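Local atomic coordinates of chorismate mutase (Clostridium thermocellum, PDB entry 1XHO), a protein that is probably a trimeric chorismate mutase of the AroH type, which converts chorismate to prephenate in the biosynthesis of aromatic amino acids. Residues W33-A38 with E62-E67; K55-M60 with M94-T99. One frame throughout, in Å; residues are numbered along the deposited sequence.

Interaction 1 (W33-A38 with E62-E67); sequences WAIRGA and EKNGLE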
ATOM      1  N   TRP C  33       7.789 -12.024  -4.657  1.00 31.10           N
ATOM      2  CA  TRP C  33       7.672 -11.006  -5.714  1.00 28.97           C
ATOM      3  C   TRP C  33       6.271 -10.404  -5.665  1.00 27.27           C
ATOM      4  O   TRP C  33       5.399 -10.909  -4.963  1.00 27.31           O
ATOM      5  CB  TRP C  33       7.971 -11.600  -7.097  1.00 27.09           C
ATOM      6  CG  TRP C  33       9.409 -12.036  -7.231  1.00 27.25           C
ATOM      7  CD1 TRP C  33       9.864 -13.303  -7.424  1.00 26.27           C
ATOM      8  CD2 TRP C  33      10.573 -11.198  -7.144  1.00 26.75           C
ATOM      9  NE1 TRP C  33      11.236 -13.313  -7.470  1.00 26.16           N
ATOM     10  CE2 TRP C  33      11.698 -12.035  -7.297  1.00 27.02           C
ATOM     11  CE3 TRP C  33      10.772  -9.827  -6.944  1.00 25.63           C
ATOM     12  CZ2 TRP C  33      13.005 -11.546  -7.266  1.00 26.63           C
ATOM     13  CZ3 TRP C  33      12.074  -9.336  -6.921  1.00 26.98           C
ATOM     14  CH2 TRP C  33      13.174 -10.200  -7.080  1.00 26.32           C
ATOM     15  N   ALA C  34       6.068  -9.322  -6.409  1.00 26.63           N
ATOM     16  CA  ALA C  34       4.777  -8.639  -6.456  1.00 25.97           C
ATOM     17  C   ALA C  34       4.187  -8.698  -7.865  1.00 25.74           C
ATOM     18  O   ALA C  34       4.916  -8.632  -8.846  1.00 26.16           O
ATOM     19  CB  ALA C  34       4.937  -7.207  -6.008  1.00 26.56           C
ATOM     20  N   ILE C  35       2.868  -8.840  -7.951  1.00 25.96           N
ATOM     21  CA  ILE C  35       2.164  -8.866  -9.238  1.00 24.84           C
ATOM     22  C   ILE C  35       1.189  -7.693  -9.333  1.00 22.41           C
ATOM     23  O   ILE C  35       0.385  -7.466  -8.432  1.00 20.99           O
ATOM     24  CB  ILE C  35       1.369 -10.179  -9.455  1.00 26.39           C
ATOM     25  CG1 ILE C  35       2.099 -11.385  -8.839  1.00 27.98           C
ATOM     26  CG2 ILE C  35       1.121 -10.392 -10.951  1.00 28.62           C
ATOM     27  CD1 ILE C  35       1.351 -12.709  -8.971  1.00 26.92           C
ATOM     28  N   ARG C  36       1.275  -6.957 -10.437  1.00 22.10           N
ATOM     29  CA  ARG C  36       0.357  -5.876 -10.736  1.00 23.28           C
ATOM     30  C   ARG C  36      -0.760  -6.349 -11.683  1.00 23.66           C
ATOM     31  O   ARG C  36      -0.523  -7.142 -12.588  1.00 27.96           O
ATOM     32  CB  ARG C  36       1.123  -4.667 -11.316  1.00 25.39           C
ATOM     33  CG  ARG C  36       1.379  -3.530 -10.307  1.00 27.51           C
ATOM     34  CD  ARG C  36       0.051  -2.863  -9.847  1.00 30.68           C
ATOM     35  NE  ARG C  36      -0.805  -2.520 -10.992  1.00 32.30           N
ATOM     36  CZ  ARG C  36      -0.649  -1.441 -11.760  1.00 33.62           C
ATOM     37  NH1 ARG C  36       0.318  -0.550 -11.518  1.00 33.44           N
ATOM     38  NH2 ARG C  36      -1.473  -1.239 -12.781  1.00 35.23           N
ATOM     39  N   GLY C  37      -1.985  -5.898 -11.412  1.00 22.54           N
ATOM     40  CA  GLY C  37      -3.108  -6.011 -12.325  1.00 21.51           C
ATOM     41  C   GLY C  37      -3.856  -4.676 -12.466  1.00 21.71           C
ATOM     42  O   GLY C  37      -3.842  -3.831 -11.555  1.00 18.81           O
ATOM     43  N   ALA C  38      -4.479  -4.472 -13.626  1.00 20.58           N
ATOM     44  CA  ALA C  38      -5.353  -3.325 -13.844  1.00 24.07           C
ATOM     45  C   ALA C  38      -6.467  -3.713 -14.784  1.00 25.49           C
ATOM     46  O   ALA C  38      -6.290  -4.571 -15.653  1.00 27.86           O
ATOM     47  CB  ALA C  38      -4.582  -2.120 -14.386  1.00 24.29           C
ATOM     48  N   GLU C  62      -4.291 -17.424 -12.517  1.00 40.01           N
ATOM     49  CA  GLU C  62      -4.094 -18.423 -13.588  1.00 43.17           C
ATOM     50  C   GLU C  62      -2.728 -18.295 -14.251  1.00 42.28           C
ATOM     51  O   GLU C  62      -1.925 -19.239 -14.219  1.00 41.12           O
ATOM     52  CB  GLU C  62      -5.176 -18.302 -14.660  1.00 45.72           C
ATOM     53  CG  GLU C  62      -6.531 -18.770 -14.222  1.00 48.51           C
ATOM     54  CD  GLU C  62      -7.618 -18.364 -15.195  1.00 51.21           C
ATOM     55  OE1 GLU C  62      -7.831 -17.142 -15.386  1.00 52.88           O
ATOM     56  OE2 GLU C  62      -8.260 -19.269 -15.769  1.00 52.98           O
ATOM     57  N   LYS C  63      -2.467 -17.118 -14.831  1.00 40.70           N
ATOM     58  CA  LYS C  63      -1.202 -16.846 -15.537  1.00 37.78           C
ATOM     59  C   LYS C  63       0.049 -17.007 -14.656  1.00 36.33           C
ATOM     60  O   LYS C  63       1.151 -17.229 -15.174  1.00 36.21           O
ATOM     61  CB  LYS C  63      -1.224 -15.449 -16.172  1.00 38.95           C
ATOM     62  CG  LYS C  63      -2.344 -15.264 -17.221  1.00 40.10           C
ATOM     63  CD  LYS C  63      -1.939 -14.324 -18.357  1.00 39.45           C
ATOM     64  N   ASN C  64      -0.112 -16.910 -13.335  1.00 33.35           N
ATOM     65  CA  ASN C  64       1.007 -17.149 -12.422  1.00 32.28           C
ATOM     66  C   ASN C  64       0.900 -18.447 -11.611  1.00 31.80           C
ATOM     67  O   ASN C  64       1.697 -18.669 -10.697  1.00 31.92           O
ATOM     68  CB  ASN C  64       1.203 -15.936 -11.505  1.00 32.68           C
ATOM     69  CG  ASN C  64       1.637 -14.702 -12.270  1.00 30.93           C
ATOM     70  OD1 ASN C  64       2.791 -14.592 -12.666  1.00 33.83           O
ATOM     71  ND2 ASN C  64       0.713 -13.771 -12.489  1.00 30.50           N
ATOM     72  N   GLY C  65      -0.056 -19.310 -11.968  1.00 33.14           N
ATOM     73  CA  GLY C  65      -0.239 -20.617 -11.307  1.00 33.72           C
ATOM     74  C   GLY C  65      -0.384 -20.543  -9.789  1.00 34.40           C
ATOM     75  O   GLY C  65       0.198 -21.344  -9.063  1.00 35.68           O
ATOM     76  N   LEU C  66      -1.168 -19.583  -9.310  1.00 32.08           N
ATOM     77  CA  LEU C  66      -1.258 -19.299  -7.881  1.00 30.78           C
ATOM     78  C   LEU C  66      -2.530 -19.856  -7.299  1.00 29.20           C
ATOM     79  O   LEU C  66      -3.562 -19.827  -7.950  1.00 27.75           O
ATOM     80  CB  LEU C  66      -1.283 -17.795  -7.645  1.00 31.87           C
ATOM     81  CG  LEU C  66      -0.102 -16.968  -8.115  1.00 33.84           C
ATOM     82  CD1 LEU C  66      -0.480 -15.483  -8.060  1.00 34.44           C
ATOM     83  CD2 LEU C  66       1.133 -17.274  -7.266  1.00 33.73           C
ATOM     84  N   GLU C  67      -2.439 -20.352  -6.067  1.00 32.08           N
ATOM     85  CA  GLU C  67      -3.606 -20.608  -5.211  1.00 34.44           C
ATOM     86  C   GLU C  67      -3.525 -19.657  -4.024  1.00 32.35           C
ATOM     87  O   GLU C  67      -2.463 -19.083  -3.775  1.00 29.80           O
ATOM     88  CB  GLU C  67      -3.603 -22.065  -4.716  1.00 35.40           C
ATOM     89  CG  GLU C  67      -4.240 -23.045  -5.695  1.00 38.23           C
ATOM     90  CD  GLU C  67      -3.921 -24.508  -5.380  1.00 38.81           C
ATOM     91  OE1 GLU C  67      -3.538 -24.825  -4.231  1.00 42.86           O
ATOM     92  OE2 GLU C  67      -4.056 -25.345  -6.288  1.00 39.01           O
TER

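Interaction 2 (K55-M60 with M94-T99); sequences KLLKEM and MGWTST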
ATOM      1  N   LYS C  55     -12.591 -11.203 -12.283  1.00 29.71           N
ATOM      2  CA  LYS C  55     -11.968 -11.683 -13.517  1.00 30.90           C
ATOM      3  C   LYS C  55     -10.473 -11.355 -13.532  1.00 30.13           C
ATOM      4  O   LYS C  55      -9.654 -12.175 -13.950  1.00 31.78           O
ATOM      5  CB  LYS C  55     -12.667 -11.085 -14.752  1.00 30.99           C
ATOM      6  N   LEU C  56     -10.127 -10.161 -13.059  1.00 28.39           N
ATOM      7  CA  LEU C  56      -8.736  -9.729 -12.974  1.00 27.95           C
ATOM      8  C   LEU C  56      -7.926 -10.608 -12.014  1.00 26.46           C
ATOM      9  O   LEU C  56      -6.842 -11.058 -12.364  1.00 26.84           O
ATOM     10  CB  LEU C  56      -8.660  -8.244 -12.568  1.00 27.05           C
ATOM     11  CG  LEU C  56      -7.276  -7.630 -12.341  1.00 26.52           C
ATOM     12  CD1 LEU C  56      -6.352  -7.835 -13.546  1.00 26.67           C
ATOM     13  CD2 LEU C  56      -7.413  -6.139 -11.991  1.00 26.32           C
ATOM     14  N   LEU C  57      -8.454 -10.848 -10.816  1.00 27.17           N
ATOM     15  CA  LEU C  57      -7.792 -11.726  -9.836  1.00 27.86           C
ATOM     16  C   LEU C  57      -7.631 -13.160 -10.354  1.00 29.75           C
ATOM     17  O   LEU C  57      -6.601 -13.773 -10.138  1.00 30.73           O
ATOM     18  CB  LEU C  57      -8.575 -11.757  -8.520  1.00 27.93           C
ATOM     19  CG  LEU C  57      -8.693 -10.441  -7.749  1.00 30.52           C
ATOM     20  CD1 LEU C  57      -9.696 -10.581  -6.576  1.00 28.78           C
ATOM     21  CD2 LEU C  57      -7.311  -9.973  -7.274  1.00 30.06           C
ATOM     22  N   LYS C  58      -8.664 -13.685 -11.010  1.00 34.48           N
ATOM     23  CA  LYS C  58      -8.650 -15.048 -11.572  1.00 37.48           C
ATOM     24  C   LYS C  58      -7.561 -15.163 -12.642  1.00 37.53           C
ATOM     25  O   LYS C  58      -6.697 -16.026 -12.570  1.00 37.73           O
ATOM     26  CB  LYS C  58     -10.045 -15.395 -12.135  1.00 40.76           C
ATOM     27  CG  LYS C  58     -10.192 -16.764 -12.834  1.00 42.50           C
ATOM     28  CD  LYS C  58      -9.557 -17.927 -12.062  1.00 45.16           C
ATOM     29  CE  LYS C  58      -9.885 -19.273 -12.715  1.00 46.58           C
ATOM     30  NZ  LYS C  58     -11.294 -19.714 -12.465  1.00 49.08           N
ATOM     31  N   GLU C  59      -7.592 -14.238 -13.596  1.00 37.50           N
ATOM     32  CA  GLU C  59      -6.532 -14.054 -14.580  1.00 37.94           C
ATOM     33  C   GLU C  59      -5.123 -13.944 -13.949  1.00 37.11           C
ATOM     34  O   GLU C  59      -4.179 -14.593 -14.408  1.00 35.30           O
ATOM     35  CB  GLU C  59      -6.846 -12.804 -15.395  1.00 40.76           C
ATOM     36  CG  GLU C  59      -5.895 -12.493 -16.525  1.00 44.02           C
ATOM     37  CD  GLU C  59      -6.088 -13.380 -17.723  1.00 46.02           C
ATOM     38  OE1 GLU C  59      -5.794 -14.595 -17.627  1.00 48.11           O
ATOM     39  OE2 GLU C  59      -6.521 -12.847 -18.767  1.00 45.96           O
HETATM   40  N   MSE C  60      -4.983 -13.132 -12.900  1.00 35.72           N
HETATM   41  CA  MSE C  60      -3.682 -12.985 -12.220  1.00 35.00           C
HETATM   42  C   MSE C  60      -3.199 -14.296 -11.594  1.00 34.66           C
HETATM   43  O   MSE C  60      -2.014 -14.627 -11.673  1.00 34.83           O
HETATM   44  CB  MSE C  60      -3.743 -11.903 -11.144  1.00 33.20           C
HETATM   45  CG  MSE C  60      -3.836 -10.505 -11.703  1.00 33.37           C
HETATM   46 SE   MSE C  60      -4.097  -9.189 -10.292  1.00 30.84          SE
HETATM   47  CE  MSE C  60      -2.305  -9.120  -9.673  1.00 27.56           C
HETATM   48  N   MSE C  94     -14.629 -15.471  -4.428  1.00 48.01           N
HETATM   49  CA  MSE C  94     -13.891 -16.608  -4.971  1.00 49.47           C
HETATM   50  C   MSE C  94     -13.131 -17.421  -3.903  1.00 46.68           C
HETATM   51  O   MSE C  94     -12.225 -18.200  -4.222  1.00 47.12           O
HETATM   52  CB  MSE C  94     -12.946 -16.134  -6.078  1.00 50.68           C
HETATM   53  CG  MSE C  94     -11.840 -15.190  -5.637  1.00 52.61           C
HETATM   54 SE   MSE C  94     -11.153 -14.162  -7.164  1.00 53.85          SE
HETATM   55  CE  MSE C  94     -10.489 -15.703  -8.221  1.00 53.81           C
ATOM     56  N   GLY C  95     -13.507 -17.234  -2.643  1.00 43.36           N
ATOM     57  CA  GLY C  95     -13.027 -18.066  -1.559  1.00 41.04           C
ATOM     58  C   GLY C  95     -11.700 -17.671  -0.955  1.00 39.89           C
ATOM     59  O   GLY C  95     -11.119 -18.455  -0.205  1.00 38.19           O
ATOM     60  N   TRP C  96     -11.207 -16.468  -1.262  1.00 38.76           N
ATOM     61  CA  TRP C  96      -9.965 -15.993  -0.645  1.00 38.41           C
ATOM     62  C   TRP C  96     -10.310 -15.253   0.653  1.00 37.65           C
ATOM     63  O   TRP C  96     -10.250 -14.025   0.741  1.00 37.76           O
ATOM     64  CB  TRP C  96      -9.130 -15.127  -1.604  1.00 38.66           C
ATOM     65  CG  TRP C  96      -8.687 -15.829  -2.875  1.00 38.40           C
ATOM     66  CD1 TRP C  96      -8.792 -17.163  -3.164  1.00 38.65           C
ATOM     67  CD2 TRP C  96      -8.039 -15.227  -4.006  1.00 38.40           C
ATOM     68  NE1 TRP C  96      -8.274 -17.420  -4.409  1.00 38.43           N
ATOM     69  CE2 TRP C  96      -7.800 -16.250  -4.946  1.00 37.77           C
ATOM     70  CE3 TRP C  96      -7.651 -13.917  -4.322  1.00 38.07           C
ATOM     71  CZ2 TRP C  96      -7.192 -16.007  -6.178  1.00 38.25           C
ATOM     72  CZ3 TRP C  96      -7.035 -13.680  -5.547  1.00 38.36           C
ATOM     73  CH2 TRP C  96      -6.814 -14.716  -6.458  1.00 38.38           C
ATOM     74  N   THR C  97     -10.677 -16.043   1.657  1.00 36.32           N
ATOM     75  CA  THR C  97     -11.178 -15.543   2.920  1.00 34.93           C
ATOM     76  C   THR C  97     -10.102 -15.582   4.008  1.00 33.68           C
ATOM     77  O   THR C  97     -10.373 -15.194   5.138  1.00 32.73           O
ATOM     78  CB  THR C  97     -12.438 -16.337   3.351  1.00 36.30           C
ATOM     79  OG1 THR C  97     -12.172 -17.748   3.299  1.00 38.78           O
ATOM     80  CG2 THR C  97     -13.609 -16.024   2.408  1.00 36.05           C
ATOM     81  N   SER C  98      -8.885 -16.015   3.653  1.00 30.82           N
ATOM     82  CA  SER C  98      -7.766 -16.083   4.599  1.00 32.92           C
ATOM     83  C   SER C  98      -6.609 -15.148   4.221  1.00 31.72           C
ATOM     84  O   SER C  98      -5.490 -15.316   4.707  1.00 31.06           O
ATOM     85  CB  SER C  98      -7.234 -17.525   4.705  1.00 35.17           C
ATOM     86  OG  SER C  98      -8.274 -18.449   5.016  1.00 35.14           O
ATOM     87  N   THR C  99      -6.884 -14.153   3.380  1.00 29.40           N
ATOM     88  CA  THR C  99      -5.834 -13.293   2.831  1.00 27.92           C
ATOM     89  C   THR C  99      -6.037 -11.838   3.254  1.00 23.55           C
ATOM     90  O   THR C  99      -7.138 -11.337   3.262  1.00 21.98           O
ATOM     91  CB  THR C  99      -5.759 -13.435   1.270  1.00 29.02           C
ATOM     92  OG1 THR C  99      -5.408 -14.784   0.940  1.00 31.42           O
ATOM     93  CG2 THR C  99      -4.718 -12.525   0.670  1.00 28.52           C
TER

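Interaction 1 (W33-A38 with E62-E67)
Ile-35, on strand 32-40, and Asn-64, just past the end of helix 46-63, mark the closest backbone approach at 8.9 Å between their CA atoms, a separation that side chains have to bridge. One strand residue does this: Ile-35 meets Asn-64 and Leu-66, with 111 Å² buried in total, and so pins the C-terminal turn of helix 46-63 to strand 32-40 of the mixed sheet. Its CG1 branch stands beside the backbone N at a chi1 of -35°, well rotated from the staggered value, and chi2 of 178° extends CD1 toward the turn. There Ile-35 CD1 meets Leu-66 CD1 tip to tip at 3.4 Å, tighter than the usual van der Waals contact of two methyls. Asn-64 comes at the isoleucine from the opposite direction. Asn-64 ND2 lies 3.7 Å from both Ile-35 CD1 and Ile-35 CG2; the nitrogen end of the amide thus touches the methyls of both branches.

The turn has a Schellman motif as its frame. Gly-65, at a positive phi of 54°, is the C-prime residue; Gly-65 N bonds Glu-62 O at 2.9 Å, and Leu-66 N reaches back to Ala-61 O. This reversal brings Leu-66 round beside Asn-64. Beyond the contact, Val-123 of strand 116-124 touches both Ile-35 and Leu-66, and Ile-132 packs on Ile-35 and Asn-64. On the next residue of the strand, Arg-36, NH1 hydrogen-bonds Leu-101 O of the second subunit, which ties this strand into the trimer.

Chemically the contact is apolar on the strand side and mixed on the turn side. With Asn-64 ND2 bonded to Met-60 O and OD1 taking Lys-133 N, both polar ends of the amide have a partner, which should hold its rotation while it lies against the hydrocarbon of Ile-35.

Interaction 2 (K55-M60 with M94-T99)
Thr-99 OG1 is gripped by two groups, Glu-68 OE2, which also takes Ser-98 N, and Lys-129 NZ of the third subunit, and so anchors the far end of the loop whose near end sets Met-94 and Trp-96 against Leu-57 of helix 46-63. The loop belongs to the beta-alpha-beta crossover from strand 71-78 through helix 89-93 to the parallel strand 100-105, and the contact packs that crossover on helix 46-63. It starts with a Schellman motif that ends helix 89-93: Gly-95, at a phi of 85°, is its C-prime residue, with Gly-95 N bonded to Arg-92 O and Trp-96 N to Ala-91 O. Trp-96 is then the centre of an inverse gamma turn.

Met-94, present as selenomethionine, has its CG between the backbone N and the carbonyl carbon, the crowded position (chi1 64°). From there Met-94 CG sits 4.1 Å above the plane of the Trp-96 ring, over its centre, so two loop residues form one packed unit before they meet the helix. The Met-94 and Leu-57 side chains cross obliquely, Met-94 SE lying 3.8 Å from Leu-57 CB. Trp-96 slides past Leu-57 in the opposite direction, bringing its six-membered ring to the helix: Trp-96 CZ3 is 3.9 Å from Leu-57 CB, and Trp-96 CH2 is 3.8 Å from Leu-57 O. Leu-57 is thus touched by both members of the pair. Ala-90, Ala-91 and Met-121 pack on it as well, while Ile-71 and Ile-74 of strand 71-78 touch the indole, so Leu-57 and Trp-96 are buried between helix, loop and sheet.

Toward the exposed Lys-58, a bend at chi3 of -62° turns the terminal methyl of Met-94 onto the helix, where Met-94 CE comes to 3.9 Å from Lys-58 CA and 4.0 Å from Lys-58 CB.

Overall arrangement
From the N terminus, strand 32-40 supplies the first half of interaction 1, and helix 46-63 follows. The helix gives residues 55-60 to interaction 2 and, at its end, 62-67 close interaction 1 over 23 intervening residues. The chain then passes through strand 71-78 and helix 89-93 to 94-99, where interaction 2 closes across 33 residues. The segments alternate, so the two loops cross, with helix 46-63 common to both. Their centres lie 10 Å apart and they touch directly, Met-60 CE lying 3.4 Å from Ile-35 O. Together they join the helix to strand 32-40 and to the connection entering strand 100-105.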